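Local coordinates for protein putative PLP-dependent aminotransferase (Bacillus cereus ATCC 10987, PDB 3JU7) that probably acts as a pyridoxal-phosphate-dependent aminotransferase of the DegT/DnrJ/EryC1 family, transferring amino groups between substrates, at residues Asp110-Met114 / Ala137-Met143; Leu145-Glu149 / Asp178-Ile183; Ala315-Ser320 / Ala344-Leu350. All blocks are in the same frame, centred on the assembly; numbering follows the deposited sequence.

Contact 1 of 3, residues Asp110-Met114 / Ala137-Met143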
ATOM      1  N   ASP A 110      -1.516 -33.756  -6.144  1.00 22.06           N
ATOM      2  CA  ASP A 110      -0.185 -33.764  -6.766  1.00 23.17           C
ATOM      3  C   ASP A 110       0.391 -32.424  -7.198  1.00 24.64           C
ATOM      4  O   ASP A 110       1.561 -32.144  -6.921  1.00 23.29           O
ATOM      5  CB  ASP A 110      -0.148 -34.742  -7.948  1.00 25.45           C
ATOM      6  CG  ASP A 110      -1.259 -34.506  -8.965  1.00 24.37           C
ATOM      7  OD1 ASP A 110      -2.070 -33.549  -8.838  1.00 34.37           O
ATOM      8  OD2 ASP A 110      -1.309 -35.313  -9.894  1.00 27.51           O
ATOM      9  N   ASP A 111      -0.402 -31.594  -7.882  1.00 26.60           N
ATOM     10  CA  ASP A 111       0.098 -30.289  -8.349  1.00 25.64           C
ATOM     11  C   ASP A 111      -0.226 -29.148  -7.389  1.00 24.81           C
ATOM     12  O   ASP A 111       0.322 -28.068  -7.522  1.00 23.67           O
ATOM     13  CB  ASP A 111      -0.321 -29.969  -9.804  1.00 26.20           C
ATOM     14  CG  ASP A 111      -1.834 -29.881 -10.020  1.00 28.16           C
ATOM     15  OD1 ASP A 111      -2.591 -29.482  -9.107  1.00 31.11           O
ATOM     16  OD2 ASP A 111      -2.266 -30.215 -11.151  1.00 36.79           O
ATOM     17  N   TRP A 112      -1.114 -29.433  -6.435  1.00 23.63           N
ATOM     18  CA  TRP A 112      -1.528 -28.537  -5.349  1.00 22.58           C
ATOM     19  C   TRP A 112      -2.185 -27.259  -5.813  1.00 23.02           C
ATOM     20  O   TRP A 112      -2.205 -26.269  -5.094  1.00 23.39           O
ATOM     21  CB  TRP A 112      -0.371 -28.232  -4.410  1.00 23.59           C
ATOM     22  CG  TRP A 112       0.413 -29.445  -4.049  1.00 25.94           C
ATOM     23  CD1 TRP A 112      -0.055 -30.722  -3.957  1.00 23.14           C
ATOM     24  CD2 TRP A 112       1.801 -29.497  -3.713  1.00 23.76           C
ATOM     25  NE1 TRP A 112       0.961 -31.572  -3.601  1.00 24.96           N
ATOM     26  CE2 TRP A 112       2.114 -30.845  -3.444  1.00 28.97           C
ATOM     27  CE3 TRP A 112       2.819 -28.537  -3.630  1.00 24.16           C
ATOM     28  CZ2 TRP A 112       3.409 -31.261  -3.092  1.00 26.63           C
ATOM     29  CZ3 TRP A 112       4.087 -28.941  -3.278  1.00 24.78           C
ATOM     30  CH2 TRP A 112       4.374 -30.303  -3.016  1.00 26.22           C
ATOM     31  N   TYR A 113      -2.718 -27.281  -7.025  1.00 22.23           N
ATOM     32  CA  TYR A 113      -3.568 -26.206  -7.479  1.00 23.67           C
ATOM     33  C   TYR A 113      -5.044 -26.556  -7.198  1.00 22.46           C
ATOM     34  O   TYR A 113      -5.411 -27.721  -6.981  1.00 21.44           O
ATOM     35  CB  TYR A 113      -3.401 -25.942  -8.980  1.00 21.76           C
ATOM     36  CG  TYR A 113      -1.994 -25.884  -9.492  1.00 19.15           C
ATOM     37  CD1 TYR A 113      -1.048 -25.074  -8.893  1.00 18.83           C
ATOM     38  CD2 TYR A 113      -1.633 -26.566 -10.643  1.00 18.48           C
ATOM     39  CE1 TYR A 113       0.247 -24.989  -9.398  1.00 21.34           C
ATOM     40  CE2 TYR A 113      -0.348 -26.501 -11.150  1.00 23.29           C
ATOM     41  CZ  TYR A 113       0.602 -25.713 -10.527  1.00 23.22           C
ATOM     42  OH  TYR A 113       1.882 -25.625 -11.062  1.00 24.95           O
HETATM   43  N   MSE A 114      -5.871 -25.524  -7.240  1.00 22.13           N
HETATM   44  CA  MSE A 114      -7.316 -25.656  -7.161  1.00 25.27           C
HETATM   45  C   MSE A 114      -7.746 -26.700  -8.203  1.00 26.92           C
HETATM   46  O   MSE A 114      -7.308 -26.659  -9.365  1.00 27.73           O
HETATM   47  CB  MSE A 114      -7.968 -24.259  -7.344  1.00 24.31           C
HETATM   48  CG  MSE A 114      -9.442 -24.244  -7.137  1.00 29.34           C
HETATM   49 SE   MSE A 114     -10.150 -22.543  -6.724  0.75 14.11          SE
HETATM   50  CE  MSE A 114      -9.270 -21.605  -8.238  1.00 14.78           C
ATOM     51  N   ALA A 137      -1.018 -19.818  -8.160  1.00 23.05           N
ATOM     52  CA  ALA A 137      -0.049 -20.632  -8.887  1.00 22.35           C
ATOM     53  C   ALA A 137       0.977 -21.138  -7.858  1.00 24.68           C
ATOM     54  O   ALA A 137       2.128 -20.671  -7.773  1.00 25.44           O
ATOM     55  CB  ALA A 137       0.601 -19.826  -9.998  1.00 21.13           C
ATOM     56  N   THR A 138       0.520 -22.114  -7.085  1.00 22.19           N
ATOM     57  CA  THR A 138       1.205 -22.598  -5.889  1.00 24.22           C
ATOM     58  C   THR A 138       2.704 -22.751  -6.049  1.00 23.43           C
ATOM     59  O   THR A 138       3.178 -23.429  -6.976  1.00 23.40           O
ATOM     60  CB  THR A 138       0.601 -23.967  -5.454  1.00 24.52           C
ATOM     61  OG1 THR A 138      -0.810 -23.818  -5.369  1.00 21.58           O
ATOM     62  CG2 THR A 138       1.180 -24.470  -4.135  1.00 19.16           C
ATOM     63  N   PHE A 139       3.411 -22.089  -5.134  1.00 21.81           N
ATOM     64  CA  PHE A 139       4.875 -22.151  -4.988  1.00 21.61           C
ATOM     65  C   PHE A 139       5.649 -21.727  -6.248  1.00 21.90           C
ATOM     66  O   PHE A 139       6.714 -22.261  -6.551  1.00 21.64           O
ATOM     67  CB  PHE A 139       5.307 -23.523  -4.482  1.00 20.33           C
ATOM     68  CG  PHE A 139       4.602 -23.984  -3.178  1.00 24.16           C
ATOM     69  CD1 PHE A 139       4.376 -23.123  -2.135  1.00 18.80           C
ATOM     70  CD2 PHE A 139       4.263 -25.311  -3.002  1.00 24.70           C
ATOM     71  CE1 PHE A 139       3.789 -23.558  -0.954  1.00 30.18           C
ATOM     72  CE2 PHE A 139       3.690 -25.751  -1.837  1.00 27.98           C
ATOM     73  CZ  PHE A 139       3.448 -24.870  -0.808  1.00 26.74           C
ATOM     74  N   GLY A 140       5.111 -20.751  -6.971  1.00 21.70           N
ATOM     75  CA  GLY A 140       5.826 -20.143  -8.116  1.00 21.53           C
ATOM     76  C   GLY A 140       5.931 -21.107  -9.279  1.00 22.25           C
ATOM     77  O   GLY A 140       6.921 -21.172  -9.968  1.00 26.41           O
ATOM     78  N   SER A 141       4.875 -21.858  -9.521  1.00 24.43           N
ATOM     79  CA  SER A 141       4.940 -22.947 -10.463  1.00 24.50           C
ATOM     80  C   SER A 141       4.071 -22.657 -11.656  1.00 23.99           C
ATOM     81  O   SER A 141       3.330 -21.654 -11.700  1.00 23.78           O
ATOM     82  CB  SER A 141       4.498 -24.243  -9.773  1.00 25.31           C
ATOM     83  OG  SER A 141       3.147 -24.165  -9.403  1.00 27.56           O
ATOM     84  N   TRP A 142       4.150 -23.556 -12.618  1.00 23.50           N
ATOM     85  CA  TRP A 142       3.473 -23.368 -13.867  1.00 23.97           C
ATOM     86  C   TRP A 142       2.091 -23.986 -13.848  1.00 22.65           C
ATOM     87  O   TRP A 142       1.884 -25.087 -14.338  1.00 22.96           O
ATOM     88  CB  TRP A 142       4.318 -23.965 -14.962  1.00 24.07           C
ATOM     89  CG  TRP A 142       3.963 -23.532 -16.294  1.00 26.99           C
ATOM     90  CD1 TRP A 142       3.123 -24.158 -17.164  1.00 24.62           C
ATOM     91  CD2 TRP A 142       4.495 -22.395 -16.977  1.00 28.45           C
ATOM     92  NE1 TRP A 142       3.095 -23.474 -18.345  1.00 26.20           N
ATOM     93  CE2 TRP A 142       3.918 -22.383 -18.263  1.00 25.30           C
ATOM     94  CE3 TRP A 142       5.410 -21.390 -16.627  1.00 21.91           C
ATOM     95  CZ2 TRP A 142       4.195 -21.387 -19.198  1.00 24.27           C
ATOM     96  CZ3 TRP A 142       5.690 -20.398 -17.545  1.00 23.61           C
ATOM     97  CH2 TRP A 142       5.078 -20.396 -18.829  1.00 20.89           C
HETATM   98  N   MSE A 143       1.155 -23.262 -13.247  1.00 24.53           N
HETATM   99  CA  MSE A 143      -0.266 -23.632 -13.252  1.00 23.20           C
HETATM  100  C   MSE A 143      -0.840 -23.173 -14.566  1.00 24.58           C
HETATM  101  O   MSE A 143      -0.956 -21.972 -14.827  1.00 24.92           O
HETATM  102  CB  MSE A 143      -1.002 -22.961 -12.117  1.00 23.27           C
HETATM  103  CG  MSE A 143      -2.481 -23.279 -12.073  1.00 22.56           C
HETATM  104 SE   MSE A 143      -3.311 -22.315 -10.634  0.75 18.93          SE
HETATM  105  CE  MSE A 143      -3.290 -20.498 -11.371  1.00 21.71           C
TER
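Tyr113 and Thr138 mark the closest approach of the two backbones, CA to CA 6.2 Å, and the two irregular loops meet without strand pairing. A direct link to a main-chain atom is made by the hydroxyl of Thr138: its OG1 donates to Trp112 O at 2.8 Å, arriving well above the carbonyl plane. The phenol of Tyr113 reaches into the bend of residues 137-143, with its edge near Thr138 N. Its OH lies 2.5 Å from Ser141 OG, which sits in plane at the ring's edge and itself donates to Thr138 O. Ser141 OG and Thr283 OG1 are both within reach of the single phenol proton, whose direction is left open; the hydroxyls of all three residues gather here. The loops follow strands 101-105 and 130-133 and lead into helices 116-126 and 146-153, successive strand-to-helix connections in the family domain. Each face of the Tyr113 ring is covered. Over one lies Asp111 O; over the other, selenomethionine Met143 sets its CB 3.5 Å from the ring centroid in a CH-pi contact, with SE obliquely placed at 4.4 Å, a Met-aromatic contact. An extended start to the Met143 chain (CG anti to the backbone N, chi1 179°) lays it along the ring. Asp111 OD1 accepts from Tyr113 N, an Asx turn. Farther along, Trp112 and Phe139 meet rim to rim, CE3 to CE2 3.4 Å, with ring planes at 82°.

Contact 2 of 3, residues Leu145-Glu149 / Asp178-Ile183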
ATOM      1  N   LEU A 145      -3.076 -22.043 -17.578  1.00 26.77           N
ATOM      2  CA  LEU A 145      -4.194 -21.089 -17.518  1.00 27.70           C
ATOM      3  C   LEU A 145      -5.259 -21.253 -18.607  1.00 27.09           C
ATOM      4  O   LEU A 145      -6.174 -20.427 -18.677  1.00 26.35           O
ATOM      5  CB  LEU A 145      -3.657 -19.643 -17.533  1.00 26.98           C
ATOM      6  CG  LEU A 145      -2.795 -19.272 -16.330  1.00 28.65           C
ATOM      7  CD1 LEU A 145      -2.233 -17.880 -16.489  1.00 14.92           C
ATOM      8  CD2 LEU A 145      -3.627 -19.389 -15.056  1.00 21.95           C
ATOM      9  N   GLU A 146      -5.146 -22.298 -19.443  1.00 25.66           N
ATOM     10  CA  GLU A 146      -6.141 -22.584 -20.487  1.00 24.55           C
ATOM     11  C   GLU A 146      -7.593 -22.574 -19.971  1.00 23.84           C
ATOM     12  O   GLU A 146      -8.433 -21.946 -20.546  1.00 22.99           O
ATOM     13  CB  GLU A 146      -5.862 -23.947 -21.142  1.00 22.69           C
ATOM     14  N   GLU A 147      -7.867 -23.262 -18.873  1.00 26.57           N
ATOM     15  CA  GLU A 147      -9.226 -23.398 -18.378  1.00 28.59           C
ATOM     16  C   GLU A 147      -9.701 -22.102 -17.741  1.00 27.34           C
ATOM     17  O   GLU A 147     -10.889 -21.792 -17.771  1.00 27.04           O
ATOM     18  CB  GLU A 147      -9.328 -24.555 -17.367  1.00 32.97           C
ATOM     19  CG  GLU A 147      -8.760 -25.938 -17.844  1.00 44.75           C
ATOM     20  CD  GLU A 147      -9.630 -26.649 -18.884  1.00 60.17           C
ATOM     21  OE1 GLU A 147      -9.800 -26.105 -20.006  1.00 69.19           O
ATOM     22  OE2 GLU A 147     -10.123 -27.770 -18.590  1.00 65.15           O
ATOM     23  N   TYR A 148      -8.768 -21.339 -17.180  1.00 25.09           N
ATOM     24  CA  TYR A 148      -9.086 -20.040 -16.565  1.00 23.99           C
ATOM     25  C   TYR A 148      -9.392 -19.013 -17.643  1.00 25.28           C
ATOM     26  O   TYR A 148     -10.274 -18.140 -17.486  1.00 23.98           O
ATOM     27  CB  TYR A 148      -7.951 -19.586 -15.627  1.00 20.90           C
ATOM     28  CG  TYR A 148      -7.935 -20.447 -14.359  1.00 22.22           C
ATOM     29  CD1 TYR A 148      -8.940 -20.328 -13.397  1.00 23.14           C
ATOM     30  CD2 TYR A 148      -6.959 -21.406 -14.153  1.00 22.73           C
ATOM     31  CE1 TYR A 148      -8.947 -21.142 -12.249  1.00 26.87           C
ATOM     32  CE2 TYR A 148      -6.961 -22.226 -13.010  1.00 25.08           C
ATOM     33  CZ  TYR A 148      -7.936 -22.091 -12.078  1.00 17.55           C
ATOM     34  OH  TYR A 148      -7.940 -22.917 -10.993  1.00 30.17           O
ATOM     35  N   GLU A 149      -8.679 -19.138 -18.755  1.00 23.29           N
ATOM     36  CA  GLU A 149      -8.949 -18.308 -19.904  1.00 25.24           C
ATOM     37  C   GLU A 149     -10.361 -18.644 -20.385  1.00 26.95           C
ATOM     38  O   GLU A 149     -11.115 -17.751 -20.817  1.00 27.39           O
ATOM     39  CB  GLU A 149      -7.892 -18.556 -20.981  1.00 25.82           C
ATOM     40  CG  GLU A 149      -8.082 -17.776 -22.246  1.00 26.14           C
ATOM     41  CD  GLU A 149      -7.643 -16.322 -22.148  1.00 31.41           C
ATOM     42  OE1 GLU A 149      -6.978 -15.921 -21.172  1.00 31.46           O
ATOM     43  OE2 GLU A 149      -7.955 -15.572 -23.096  1.00 37.54           O
ATOM     44  N   ASP A 178      -0.303 -13.403 -22.305  1.00 20.89           N
ATOM     45  CA  ASP A 178      -1.531 -13.314 -23.078  1.00 20.58           C
ATOM     46  C   ASP A 178      -2.795 -13.674 -22.298  1.00 21.41           C
ATOM     47  O   ASP A 178      -3.847 -13.788 -22.884  1.00 23.03           O
ATOM     48  CB  ASP A 178      -1.459 -14.168 -24.371  1.00 19.66           C
ATOM     49  CG  ASP A 178      -0.377 -13.682 -25.349  1.00 27.93           C
ATOM     50  OD1 ASP A 178       0.133 -12.568 -25.168  1.00 25.13           O
ATOM     51  OD2 ASP A 178      -0.014 -14.426 -26.294  1.00 24.57           O
ATOM     52  N   PHE A 179      -2.720 -13.845 -20.985  1.00 23.59           N
ATOM     53  CA  PHE A 179      -3.924 -14.171 -20.226  1.00 22.13           C
ATOM     54  C   PHE A 179      -4.908 -12.988 -20.252  1.00 24.34           C
ATOM     55  O   PHE A 179      -4.515 -11.807 -20.067  1.00 24.42           O
ATOM     56  CB  PHE A 179      -3.546 -14.506 -18.817  1.00 22.01           C
ATOM     57  CG  PHE A 179      -4.688 -14.967 -17.951  1.00 19.74           C
ATOM     58  CD1 PHE A 179      -5.408 -16.120 -18.268  1.00 19.73           C
ATOM     59  CD2 PHE A 179      -4.975 -14.299 -16.784  1.00 21.16           C
ATOM     60  CE1 PHE A 179      -6.422 -16.594 -17.441  1.00 27.82           C
ATOM     61  CE2 PHE A 179      -5.972 -14.765 -15.906  1.00 26.54           C
ATOM     62  CZ  PHE A 179      -6.710 -15.903 -16.239  1.00 25.61           C
ATOM     63  N   SER A 180      -6.181 -13.310 -20.482  1.00 21.41           N
ATOM     64  CA  SER A 180      -7.224 -12.297 -20.535  1.00 24.14           C
ATOM     65  C   SER A 180      -7.536 -11.668 -19.201  1.00 24.68           C
ATOM     66  O   SER A 180      -7.936 -10.520 -19.160  1.00 24.92           O
ATOM     67  CB  SER A 180      -8.506 -12.909 -21.051  1.00 24.51           C
ATOM     68  OG  SER A 180      -8.296 -13.304 -22.371  1.00 33.82           O
ATOM     69  N   GLY A 181      -7.425 -12.444 -18.125  1.00 21.86           N
ATOM     70  CA  GLY A 181      -7.664 -11.921 -16.791  1.00 22.31           C
ATOM     71  C   GLY A 181      -6.480 -11.109 -16.314  1.00 23.02           C
ATOM     72  O   GLY A 181      -5.747 -10.508 -17.112  1.00 19.25           O
HETATM   73  N   MSE A 182      -6.289 -11.095 -15.002  1.00 22.51           N
HETATM   74  CA  MSE A 182      -5.160 -10.392 -14.414  1.00 23.77           C
HETATM   75  C   MSE A 182      -4.290 -11.362 -13.643  1.00 23.88           C
HETATM   76  O   MSE A 182      -4.794 -12.345 -13.099  1.00 24.38           O
HETATM   77  CB  MSE A 182      -5.651  -9.271 -13.511  1.00 24.72           C
HETATM   78  CG  MSE A 182      -5.955  -8.070 -14.330  1.00 25.79           C
HETATM   79 SE   MSE A 182      -6.752  -6.550 -13.507  0.75 17.50          SE
HETATM   80  CE  MSE A 182      -6.067  -5.374 -14.890  1.00 28.34           C
ATOM     81  N   ILE A 183      -2.985 -11.094 -13.669  1.00 20.86           N
ATOM     82  CA  ILE A 183      -1.997 -11.840 -12.892  1.00 22.85           C
ATOM     83  C   ILE A 183      -1.290 -10.870 -11.941  1.00 23.11           C
ATOM     84  O   ILE A 183      -0.816  -9.809 -12.352  1.00 23.89           O
ATOM     85  CB  ILE A 183      -0.993 -12.573 -13.815  1.00 21.72           C
ATOM     86  CG1 ILE A 183      -1.798 -13.282 -14.936  1.00 30.13           C
ATOM     87  CG2 ILE A 183      -0.135 -13.481 -13.007  1.00 18.75           C
ATOM     88  CD1 ILE A 183      -1.361 -14.598 -15.388  1.00 30.16           C
TER
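Leu145 and Phe179 cross at about a right angle, the leucine branch lying over the flat of the phenylalanine. Leu145 CD1 is 4.3 Å from the centroid of the Phe179 ring and 21° off its normal, a CH-pi contact displaced toward the rim. The opposite face is backed by Gly181 N, so the ring is sandwiched between a methyl group and its own chain. From the same leucine, CD1 also reaches tip to tip with Ile183 CD1 at 3.6 Å, and Tyr148 CB closes on Phe179 CE1 at 3.8 Å, coming in obliquely. These residues join the start of helix 146-153 to the turn leading into strand 182-186. Leu145 and Phe179 both touch Val160 of the parallel strand 159-161, so the cluster lies between helix 146-153 and the sheet, as in the alpha/beta layering of PLP-dependent aminotransferases. Toward the partly exposed margin the chemistry turns polar. Glu149 starts extended, then bends at chi2 (78°), which swings its carboxylate across to Ser180. Ser180 N donates to Glu149 OE1 at 2.8 Å in a nearly straight bond (170°) that meets the syn lone pair of OE1. Ser180 OG donates to Glu149 OE2, although the modelled separation of 2.4 Å is very short and its exact value doubtful. Two contacts to one residue would restrict the carboxylate's rotation, and OE1 also lies 3.3 Å from Phe179 CD1, oblique to the ring.

Contact 3 of 3, residues Ala315-Ser320 / Ala344-Leu350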
ATOM      1  N   ALA A 315      13.069 -24.737   9.239  1.00 25.72           N
ATOM      2  CA  ALA A 315      12.103 -24.976   8.165  1.00 26.21           C
ATOM      3  C   ALA A 315      10.804 -24.308   8.594  1.00 25.70           C
ATOM      4  O   ALA A 315      10.656 -23.952   9.755  1.00 22.66           O
ATOM      5  CB  ALA A 315      11.843 -26.485   7.987  1.00 25.29           C
ATOM      6  N   ARG A 316       9.864 -24.171   7.668  1.00 25.10           N
ATOM      7  CA  ARG A 316       8.523 -23.728   8.009  1.00 26.08           C
ATOM      8  C   ARG A 316       7.482 -24.656   7.368  1.00 25.80           C
ATOM      9  O   ARG A 316       7.848 -25.632   6.718  1.00 26.64           O
ATOM     10  CB  ARG A 316       8.308 -22.263   7.597  1.00 25.58           C
ATOM     11  CG  ARG A 316       9.189 -21.299   8.366  1.00 25.25           C
ATOM     12  CD  ARG A 316       8.813 -19.865   8.088  1.00 23.04           C
ATOM     13  NE  ARG A 316       9.799 -18.938   8.621  1.00 29.45           N
ATOM     14  CZ  ARG A 316       9.766 -17.611   8.470  1.00 29.51           C
ATOM     15  NH1 ARG A 316       8.780 -17.009   7.824  1.00 20.65           N
ATOM     16  NH2 ARG A 316      10.732 -16.866   8.993  1.00 33.69           N
ATOM     17  N   LEU A 317       6.206 -24.334   7.564  1.00 23.84           N
ATOM     18  CA  LEU A 317       5.091 -25.123   7.064  1.00 24.72           C
ATOM     19  C   LEU A 317       4.101 -24.231   6.293  1.00 25.23           C
ATOM     20  O   LEU A 317       3.061 -23.850   6.826  1.00 26.06           O
ATOM     21  CB  LEU A 317       4.362 -25.766   8.254  1.00 23.65           C
ATOM     22  CG  LEU A 317       5.166 -26.649   9.210  1.00 26.34           C
ATOM     23  CD1 LEU A 317       4.319 -26.956  10.419  1.00 23.77           C
ATOM     24  CD2 LEU A 317       5.667 -27.932   8.512  1.00 16.04           C
ATOM     25  N   TYR A 318       4.455 -23.873   5.059  1.00 25.05           N
ATOM     26  CA  TYR A 318       3.558 -23.188   4.146  1.00 25.27           C
ATOM     27  C   TYR A 318       2.743 -24.224   3.318  1.00 24.31           C
ATOM     28  O   TYR A 318       3.295 -24.832   2.400  1.00 23.54           O
ATOM     29  CB  TYR A 318       4.393 -22.270   3.222  1.00 25.37           C
ATOM     30  CG  TYR A 318       4.978 -21.108   3.990  1.00 28.23           C
ATOM     31  CD1 TYR A 318       4.137 -20.146   4.568  1.00 31.89           C
ATOM     32  CD2 TYR A 318       6.356 -20.978   4.184  1.00 30.94           C
ATOM     33  CE1 TYR A 318       4.654 -19.079   5.301  1.00 26.55           C
ATOM     34  CE2 TYR A 318       6.886 -19.904   4.917  1.00 29.82           C
ATOM     35  CZ  TYR A 318       6.026 -18.972   5.483  1.00 31.59           C
ATOM     36  OH  TYR A 318       6.516 -17.920   6.214  1.00 31.92           O
ATOM     37  N   PHE A 319       1.447 -24.438   3.559  1.00 25.63           N
ATOM     38  CA  PHE A 319       0.562 -23.690   4.417  1.00 23.56           C
ATOM     39  C   PHE A 319      -0.107 -24.627   5.396  1.00 24.77           C
ATOM     40  O   PHE A 319      -1.037 -25.363   5.062  1.00 26.24           O
ATOM     41  CB  PHE A 319      -0.470 -23.004   3.547  1.00 21.40           C
ATOM     42  CG  PHE A 319       0.139 -22.109   2.559  1.00 26.99           C
ATOM     43  CD1 PHE A 319       0.677 -20.890   2.961  1.00 25.62           C
ATOM     44  CD2 PHE A 319       0.269 -22.503   1.247  1.00 26.16           C
ATOM     45  CE1 PHE A 319       1.308 -20.061   2.060  1.00 25.33           C
ATOM     46  CE2 PHE A 319       0.899 -21.679   0.343  1.00 26.17           C
ATOM     47  CZ  PHE A 319       1.426 -20.464   0.753  1.00 28.41           C
ATOM     48  N   SER A 320       0.365 -24.596   6.621  1.00 23.77           N
ATOM     49  CA  SER A 320      -0.216 -25.420   7.657  1.00 26.20           C
ATOM     50  C   SER A 320      -0.040 -24.651   8.947  1.00 26.40           C
ATOM     51  O   SER A 320       1.089 -24.537   9.401  1.00 26.21           O
ATOM     52  CB  SER A 320       0.522 -26.755   7.715  1.00 26.54           C
ATOM     53  OG  SER A 320       0.106 -27.502   8.823  1.00 21.78           O
ATOM     54  N   ALA A 344      -1.706 -30.350   4.003  1.00 23.28           N
ATOM     55  CA  ALA A 344      -1.328 -29.475   5.108  1.00 21.93           C
ATOM     56  C   ALA A 344      -0.760 -30.302   6.267  1.00 22.16           C
ATOM     57  O   ALA A 344      -0.091 -29.744   7.118  1.00 20.85           O
ATOM     58  CB  ALA A 344      -2.521 -28.623   5.568  1.00 19.96           C
ATOM     59  N   LYS A 345      -1.005 -31.613   6.302  1.00 20.33           N
ATOM     60  CA  LYS A 345      -0.344 -32.482   7.312  1.00 21.23           C
ATOM     61  C   LYS A 345       1.042 -32.941   6.883  1.00 23.04           C
ATOM     62  O   LYS A 345       1.823 -33.395   7.709  1.00 26.68           O
ATOM     63  CB  LYS A 345      -1.176 -33.736   7.602  1.00 20.76           C
ATOM     64  CG  LYS A 345      -2.495 -33.465   8.276  1.00 23.98           C
ATOM     65  N   ARG A 346       1.344 -32.840   5.590  1.00 24.62           N
ATOM     66  CA  ARG A 346       2.564 -33.376   5.009  1.00 23.05           C
ATOM     67  C   ARG A 346       3.540 -32.322   4.493  1.00 22.48           C
ATOM     68  O   ARG A 346       4.729 -32.598   4.382  1.00 21.65           O
ATOM     69  CB  ARG A 346       2.216 -34.337   3.852  1.00 23.24           C
ATOM     70  CG  ARG A 346       1.496 -35.618   4.287  1.00 24.69           C
ATOM     71  CD  ARG A 346       1.297 -36.550   3.118  1.00 26.30           C
ATOM     72  NE  ARG A 346       2.562 -36.976   2.541  1.00 28.09           N
ATOM     73  CZ  ARG A 346       2.742 -37.488   1.322  1.00 26.40           C
ATOM     74  NH1 ARG A 346       1.736 -37.671   0.480  1.00 26.93           N
ATOM     75  NH2 ARG A 346       3.965 -37.844   0.937  1.00 29.34           N
ATOM     76  N   ILE A 347       3.050 -31.133   4.149  1.00 23.20           N
ATOM     77  CA  ILE A 347       3.906 -30.106   3.561  1.00 21.24           C
ATOM     78  C   ILE A 347       4.976 -29.591   4.547  1.00 22.05           C
ATOM     79  O   ILE A 347       4.705 -29.370   5.730  1.00 19.69           O
ATOM     80  CB  ILE A 347       3.066 -28.951   2.942  1.00 22.79           C
ATOM     81  CG1 ILE A 347       3.919 -28.073   2.004  1.00 20.61           C
ATOM     82  CG2 ILE A 347       2.326 -28.133   4.041  1.00 20.45           C
ATOM     83  CD1 ILE A 347       4.362 -28.745   0.743  1.00 19.34           C
ATOM     84  N   VAL A 348       6.189 -29.418   4.013  1.00 24.11           N
ATOM     85  CA  VAL A 348       7.340 -28.828   4.702  1.00 23.47           C
ATOM     86  C   VAL A 348       7.987 -27.831   3.752  1.00 26.34           C
ATOM     87  O   VAL A 348       8.016 -28.077   2.539  1.00 26.22           O
ATOM     88  CB  VAL A 348       8.374 -29.917   5.122  1.00 26.70           C
ATOM     89  CG1 VAL A 348       9.692 -29.268   5.603  1.00 23.42           C
ATOM     90  CG2 VAL A 348       7.772 -30.832   6.206  1.00 23.43           C
ATOM     91  N   SER A 349       8.468 -26.701   4.298  1.00 26.11           N
ATOM     92  CA  SER A 349       9.134 -25.650   3.538  1.00 25.51           C
ATOM     93  C   SER A 349      10.602 -25.619   3.942  1.00 25.38           C
ATOM     94  O   SER A 349      10.927 -25.247   5.068  1.00 27.68           O
ATOM     95  CB  SER A 349       8.488 -24.276   3.810  1.00 25.60           C
ATOM     96  OG  SER A 349       7.106 -24.259   3.473  1.00 24.63           O
ATOM     97  N   LEU A 350      11.493 -26.040   3.052  1.00 24.68           N
ATOM     98  CA  LEU A 350      12.893 -26.164   3.431  1.00 23.47           C
ATOM     99  C   LEU A 350      13.639 -24.940   2.942  1.00 25.86           C
ATOM    100  O   LEU A 350      13.318 -24.382   1.885  1.00 26.39           O
ATOM    101  CB  LEU A 350      13.532 -27.443   2.903  1.00 21.04           C
ATOM    102  CG  LEU A 350      12.922 -28.773   3.345  1.00 24.04           C
ATOM    103  CD1 LEU A 350      13.597 -29.940   2.620  1.00 19.86           C
ATOM    104  CD2 LEU A 350      13.033 -28.955   4.847  1.00 16.87           C
TER
HETATM  105  O   HOH W   1       5.959 -25.618   1.517  1.00 23.90           O
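Ser349 pairs with Arg316 in an antiparallel hydrogen-bonded bridge and has more surface buried by this contact than any other residue. Its N donates to Arg316 O at 2.7 Å, and Arg316 N returns to Ser349 O at 3.0 Å, in the carbonyl plane and on a lone pair. The bridge stays single, yet the side chain of Ser349 extends it: OG, held anti to its own carbonyl carbon (chi1 -59°), accepts from Tyr318 N at 3.1 Å. A water 2.6 Å from Ser349 OG donates to Tyr318 O, so the serine serves both polar backbone atoms of Tyr318, one directly and one through solvent. The same hydroxyl lies at the edge of the Tyr318 ring, whose OH accepts from Arg316 NH1 in the guanidinium plane. Ile347, next in buried surface, packs its CG1 3.3 Å from Tyr318 O and sets CG2 3.8 Å from Phe319 N, lying against the cis peptide that joins these two residues. Just beyond that bend, Ser320 OG donates to Ala344 O at 2.8 Å, in helix 338-346. Strand 347-350 pairs with strand 291-294 through the backbones of Val348 and Leu350, whereas on its other edge only Arg316 of the loop pairs, with Ser349. Ala315 and Leu317 rest on helix 301-309, which flanks the loop and also reaches Ile347 O through Asn301.

Contacts 1 and 3 are buried, whereas contact 2 is partly buried, with Glu149 and Ser180 partly exposed. Contact 1 stands between the others and touches both: Met114 CE packs 3.3 Å from Tyr148 OH of contact 2, and Phe139 and Trp112 meet Ile347 of contact 3. Contacts 2 and 3 lie on opposite sides of the chain's centre, about 28 Å between centres, and do not touch. Contacts 1 and 2 are linked through helix 146-153, which follows one loop of the former and supplies one segment of the latter. Chemistry changes with place: hydroxyls and rings join two loops, a carboxylate and an apolar cluster join helix to turn, and backbone pairing joins loop to strand.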